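Local coordinates for putative diflavin flavoprotein A 3 (Synechocystis sp., PDB 6H0C) that probably passes electrons from NADH to oxygen, reducing it to water, and is represented here by its flavodiiron core without the C-terminal flavin reductase part, at residues A[4-9]-A[181-186]; A[283-288]-A[397-402]. All coordinates share one frame; numbering follows the deposited sequence.

Contact 1 (A[4-9]-A[181-186])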
loop_
_atom_site.group_PDB
_atom_site.type_symbol
_atom_site.label_atom_id
_atom_site.label_comp_id
_atom_site.label_asym_id
_atom_site.label_seq_id
_atom_site.Cartn_x
_atom_site.Cartn_y
_atom_site.Cartn_z
ATOM N N ASP A 4 -21.548 6.390 -2.698
ATOM C CA ASP A 4 -21.929 6.843 -4.035
ATOM C C ASP A 4 -20.718 6.969 -4.965
ATOM O O ASP A 4 -19.596 6.616 -4.594
ATOM C CB ASP A 4 -22.702 8.174 -3.973
ATOM C CG ASP A 4 -21.834 9.378 -3.566
ATOM O OD1 ASP A 4 -20.589 9.299 -3.515
ATOM O OD2 ASP A 4 -22.423 10.443 -3.302
ATOM N N VAL A 5 -20.963 7.474 -6.173
ATOM C CA VAL A 5 -19.899 7.733 -7.130
ATOM C C VAL A 5 -19.976 9.181 -7.600
ATOM O O VAL A 5 -20.965 9.604 -8.198
ATOM C CB VAL A 5 -19.968 6.785 -8.350
ATOM C CG1 VAL A 5 -18.854 7.109 -9.339
ATOM C CG2 VAL A 5 -19.896 5.323 -7.903
ATOM N N GLN A 6 -18.928 9.943 -7.311
ATOM C CA GLN A 6 -18.866 11.338 -7.711
ATOM C C GLN A 6 -18.063 11.461 -8.991
ATOM O O GLN A 6 -16.927 10.989 -9.069
ATOM C CB GLN A 6 -18.244 12.180 -6.603
ATOM C CG GLN A 6 -18.126 13.651 -6.913
ATOM C CD GLN A 6 -17.491 14.403 -5.765
ATOM O OE1 GLN A 6 -16.548 13.917 -5.133
ATOM N NE2 GLN A 6 -18.011 15.590 -5.475
ATOM N N ILE A 7 -18.665 12.081 -10.002
ATOM C CA ILE A 7 -18.044 12.186 -11.317
ATOM C C ILE A 7 -17.707 13.633 -11.616
ATOM O O ILE A 7 -18.524 14.520 -11.394
ATOM C CB ILE A 7 -18.961 11.635 -12.437
ATOM C CG1 ILE A 7 -19.394 10.203 -12.126
ATOM C CG2 ILE A 7 -18.267 11.703 -13.801
ATOM C CD1 ILE A 7 -20.201 9.579 -13.232
ATOM N N CYS A 8 -16.506 13.874 -12.128
ATOM C CA CYS A 8 -16.099 15.230 -12.419
ATOM C C CYS A 8 -15.039 15.257 -13.516
ATOM O O CYS A 8 -14.063 14.502 -13.467
ATOM C CB CYS A 8 -15.582 15.892 -11.137
ATOM S SG CYS A 8 -15.254 17.658 -11.272
ATOM N N PRO A 9 -15.236 16.114 -14.533
ATOM C CA PRO A 9 -14.171 16.343 -15.518
ATOM C C PRO A 9 -13.036 17.124 -14.867
ATOM O O PRO A 9 -13.316 18.095 -14.172
ATOM C CB PRO A 9 -14.865 17.161 -16.611
ATOM C CG PRO A 9 -16.000 17.830 -15.911
ATOM C CD PRO A 9 -16.456 16.883 -14.839
ATOM N N ASP A 181 -17.126 16.533 -0.171
ATOM C CA ASP A 181 -17.769 16.904 -1.427
ATOM C C ASP A 181 -16.783 17.527 -2.393
ATOM O O ASP A 181 -16.983 17.470 -3.603
ATOM C CB ASP A 181 -18.926 17.869 -1.177
ATOM C CG ASP A 181 -20.129 17.188 -0.558
ATOM O OD1 ASP A 181 -20.370 15.992 -0.863
ATOM O OD2 ASP A 181 -20.831 17.854 0.236
ATOM N N GLN A 182 -15.714 18.113 -1.859
ATOM C CA GLN A 182 -14.701 18.754 -2.696
ATOM C C GLN A 182 -13.890 17.736 -3.491
ATOM O O GLN A 182 -13.247 16.855 -2.917
ATOM C CB GLN A 182 -13.765 19.613 -1.845
ATOM C CG GLN A 182 -14.457 20.794 -1.226
ATOM C CD GLN A 182 -15.450 21.419 -2.191
ATOM O OE1 GLN A 182 -15.086 21.820 -3.304
ATOM N NE2 GLN A 182 -16.719 21.482 -1.783
ATOM N N VAL A 183 -13.927 17.858 -4.814
ATOM C CA VAL A 183 -13.141 16.983 -5.676
ATOM C C VAL A 183 -11.673 17.407 -5.656
ATOM O O VAL A 183 -10.770 16.580 -5.783
ATOM C CB VAL A 183 -13.674 16.993 -7.122
ATOM C CG1 VAL A 183 -12.722 16.235 -8.061
ATOM C CG2 VAL A 183 -15.080 16.404 -7.159
ATOM N N PHE A 184 -11.440 18.703 -5.492
ATOM C CA PHE A 184 -10.085 19.206 -5.379
ATOM C C PHE A 184 -9.789 19.656 -3.956
ATOM O O PHE A 184 -10.686 19.746 -3.128
ATOM C CB PHE A 184 -9.858 20.349 -6.359
ATOM C CG PHE A 184 -9.641 19.890 -7.769
ATOM C CD1 PHE A 184 -10.716 19.716 -8.628
ATOM C CD2 PHE A 184 -8.359 19.629 -8.235
ATOM C CE1 PHE A 184 -10.519 19.291 -9.932
ATOM C CE2 PHE A 184 -8.152 19.202 -9.535
ATOM C CZ PHE A 184 -9.236 19.032 -10.387
ATOM N N ASP A 185 -8.523 19.945 -3.682
ATOM C CA ASP A 185 -8.063 20.148 -2.318
ATOM C C ASP A 185 -7.840 21.617 -1.937
ATOM O O ASP A 185 -6.803 21.947 -1.357
ATOM C CB ASP A 185 -6.759 19.360 -2.103
ATOM C CG ASP A 185 -5.590 19.922 -2.906
ATOM O OD1 ASP A 185 -5.827 20.520 -3.981
ATOM O OD2 ASP A 185 -4.430 19.778 -2.456
ATOM N N GLU A 186 -8.786 22.507 -2.239
ATOM C CA GLU A 186 -8.600 23.890 -1.790
ATOM C C GLU A 186 -8.682 23.946 -0.280
ATOM O O GLU A 186 -9.596 23.378 0.318
ATOM C CB GLU A 186 -9.621 24.846 -2.389
ATOM C CG GLU A 186 -9.311 26.293 -2.021
ATOM C CD GLU A 186 -9.964 27.292 -2.962
ATOM O OE1 GLU A 186 -9.293 28.283 -3.342
ATOM O OE2 GLU A 186 -11.149 27.085 -3.318
#
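Gln6 and Cys8, on strand 4-9, reach across to the backbone of Asp181 and the side chain of Val183 in loop 181-186. At the start of the strand Asp4 joins the loop indirectly: Arg20, on the neighbouring strand 14-21, makes salt bridges to both Asp4 and Asp181, which probably offsets the like charges of the two carboxylates. Gln6 makes the direct polar link. With CG anti to the backbone N (chi1 180°) and the chain extended beyond it, the amide is carried straight out to the loop, where NE2 donates to Asp181 O at 2.8 Å. The N-H points almost straight at its acceptor (166°), which lies close to the amide plane, although NE2 sits tilted from the plane of the carbonyl. At its other end the amide is held by Arg18, which binds OE1, and this fixes its rotation through both polar ends. A methyl of Val183 covers one face of this flat group, CG2 standing 3.4 Å from Gln6 CD and 3.5 Å from Gln6 OE1. This strand is an outermost one of the seven-stranded sheet in the metallo-beta-lactamase-like domain, and the loop follows strand 167-171 of the domain's other sheet. Ile7, the next residue, points away from the loop and packs on helix 60-70. Cys8 points toward the loop again, and its CB lies 4.0 Å from Val183 CG2, the same methyl that covers the Gln6 amide. Val183 is itself anchored through backbone bonding and side-chain packing with Leu232.

Contact 2 (A[283-288]-A[397-402]); sequences AGVAVT and QALKKA
Val285 meets Leu399 and the aliphatic part of Lys400 near strand 286-291, beside the C-terminal helix 382-404. This is the enclosed part of the contact. CG1 of Val285 approaches CD1 of Leu399 at 4.4 Å, and both side chains also rest on Val258 of the adjacent strand 257-262, while Ile280 of helix 268-281 touches Val285. The other methyl, Val285 CG2, lies 4.1 Å from Lys400 CG, the two side chains running past each other in opposite directions. The setting is that of a flavodoxin-like domain, a parallel sheet with strand order 2-1-3-4-5: the connection from helix 268-281 into strand 286-291, an edge strand within the chain, leans against the last helix. Toward the surface the packing gives way to a polar reach. Lys400 leaves the helix with CG anti to its carbonyl carbon and bends at chi3 (-62°), which turns the end of the chain toward the turn at Ala283 and Gly284. NZ then donates to Ala283 O at 2.9 Å, arriving in the carbonyl plane with a C=O...N angle of 146°. CE passes the same oxygen at 3.6 Å, and the CB of Ala283 stands 4.2 Å from NZ. Gln397, one helical turn earlier and exposed, brings its amide oxygen OE1 to 2.9 Å from Lys400 NZ in a weak hydrogen bond. Of the two bonds, only the one to Ala283 O spans the contact, the other staying within the helix. Both acceptors are oxygens of neutral amides, so the attraction that ties Lys400 to the turn is probably charge-dipole rather than ion-pair.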
loop_
_atom_site.group_PDB
_atom_site.type_symbol
_atom_site.label_atom_id
_atom_site.label_comp_id
_atom_site.label_asym_id
_atom_site.label_seq_id
_atom_site.Cartn_x
_atom_site.Cartn_y
_atom_site.Cartn_z
ATOM N N ALA A 283 6.082 6.179 18.250
ATOM C CA ALA A 283 6.872 6.258 19.465
ATOM C C ALA A 283 8.279 6.747 19.141
ATOM O O ALA A 283 9.177 6.669 19.972
ATOM C CB ALA A 283 6.912 4.896 20.177
ATOM N N GLY A 284 8.474 7.240 17.922
ATOM C CA GLY A 284 9.748 7.840 17.552
ATOM C C GLY A 284 10.840 6.857 17.167
ATOM O O GLY A 284 12.023 7.196 17.169
ATOM N N VAL A 285 10.447 5.633 16.832
ATOM C CA VAL A 285 11.387 4.630 16.338
ATOM C C VAL A 285 11.031 4.309 14.884
ATOM O O VAL A 285 9.852 4.153 14.552
ATOM C CB VAL A 285 11.359 3.354 17.212
ATOM C CG1 VAL A 285 12.172 2.225 16.582
ATOM C CG2 VAL A 285 11.869 3.676 18.615
ATOM N N ALA A 286 12.046 4.243 14.022
ATOM C CA ALA A 286 11.846 3.970 12.598
ATOM C C ALA A 286 11.481 2.507 12.352
ATOM O O ALA A 286 11.892 1.618 13.107
ATOM C CB ALA A 286 13.105 4.337 11.800
ATOM N N VAL A 287 10.714 2.263 11.290
ATOM C CA VAL A 287 10.390 0.905 10.868
ATOM C C VAL A 287 10.760 0.697 9.407
ATOM O O VAL A 287 10.423 1.512 8.549
ATOM C CB VAL A 287 8.891 0.573 11.042
ATOM C CG1 VAL A 287 8.573 -0.806 10.449
ATOM C CG2 VAL A 287 8.484 0.640 12.514
ATOM N N THR A 288 11.478 -0.391 9.147
ATOM C CA THR A 288 11.745 -0.859 7.800
ATOM C C THR A 288 10.904 -2.105 7.586
ATOM O O THR A 288 11.247 -3.198 8.034
ATOM C CB THR A 288 13.235 -1.173 7.578
ATOM O OG1 THR A 288 13.991 0.042 7.626
ATOM C CG2 THR A 288 13.448 -1.841 6.226
ATOM N N GLN A 397 9.416 1.552 23.262
ATOM C CA GLN A 397 9.871 1.953 24.596
ATOM C C GLN A 397 10.987 1.045 25.114
ATOM O O GLN A 397 11.966 1.520 25.695
ATOM C CB GLN A 397 8.710 1.928 25.595
ATOM C CG GLN A 397 7.447 2.651 25.148
ATOM C CD GLN A 397 7.569 4.158 25.207
ATOM O OE1 GLN A 397 8.568 4.731 24.767
ATOM N NE2 GLN A 397 6.548 4.814 25.758
ATOM N N ALA A 398 10.820 -0.263 24.924
ATOM C CA ALA A 398 11.824 -1.228 25.354
ATOM C C ALA A 398 13.147 -0.951 24.657
ATOM O O ALA A 398 14.199 -0.955 25.294
ATOM C CB ALA A 398 11.362 -2.641 25.078
ATOM N N LEU A 399 13.091 -0.691 23.352
ATOM C CA LEU A 399 14.297 -0.366 22.589
ATOM C C LEU A 399 14.953 0.926 23.083
ATOM O O LEU A 399 16.176 0.995 23.216
ATOM C CB LEU A 399 13.983 -0.248 21.090
ATOM C CG LEU A 399 13.807 -1.556 20.315
ATOM C CD1 LEU A 399 13.505 -1.276 18.857
ATOM C CD2 LEU A 399 15.047 -2.431 20.439
ATOM N N LYS A 400 14.144 1.949 23.346
ATOM C CA LYS A 400 14.695 3.237 23.756
ATOM C C LYS A 400 15.315 3.139 25.145
ATOM O O LYS A 400 16.361 3.731 25.405
ATOM C CB LYS A 400 13.624 4.331 23.711
ATOM C CG LYS A 400 13.254 4.757 22.288
ATOM C CD LYS A 400 12.208 5.876 22.259
ATOM C CE LYS A 400 10.897 5.439 22.904
ATOM N NZ LYS A 400 9.828 6.484 22.818
ATOM N N LYS A 401 14.679 2.379 26.029
ATOM C CA LYS A 401 15.206 2.179 27.374
ATOM C C LYS A 401 16.564 1.469 27.332
ATOM O O LYS A 401 17.497 1.857 28.037
ATOM C CB LYS A 401 14.206 1.390 28.230
ATOM C CG LYS A 401 14.743 0.979 29.592
ATOM C CD LYS A 401 13.681 0.346 30.475
ATOM C CE LYS A 401 12.808 1.410 31.110
ATOM N NZ LYS A 401 11.889 0.838 32.131
ATOM N N ALA A 402 16.680 0.442 26.495
ATOM C CA ALA A 402 17.924 -0.321 26.392
ATOM C C ALA A 402 19.025 0.485 25.705
ATOM O O ALA A 402 20.203 0.333 26.024
ATOM C CB ALA A 402 17.688 -1.631 25.650
#

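In the fold
Contacts 1 and 2 lie in different domains of the flavodiiron core, contact 1 in the metallo-beta-lactamase-like domain and contact 2 in the flavodoxin-like one. Their centres are 40 Å apart and their nearest atoms about 26 Å, so they do not touch; each centre is 23 Å from the centre of the chain. They come in series, contact 1 closing before the sequence reaches contact 2. Each involves an outermost strand within the chain or the approach to one: contact 1 joins strand 4-11 to the loop after strand 167-171, and contact 2 joins the lead-in to strand 286-291 to helix 382-404.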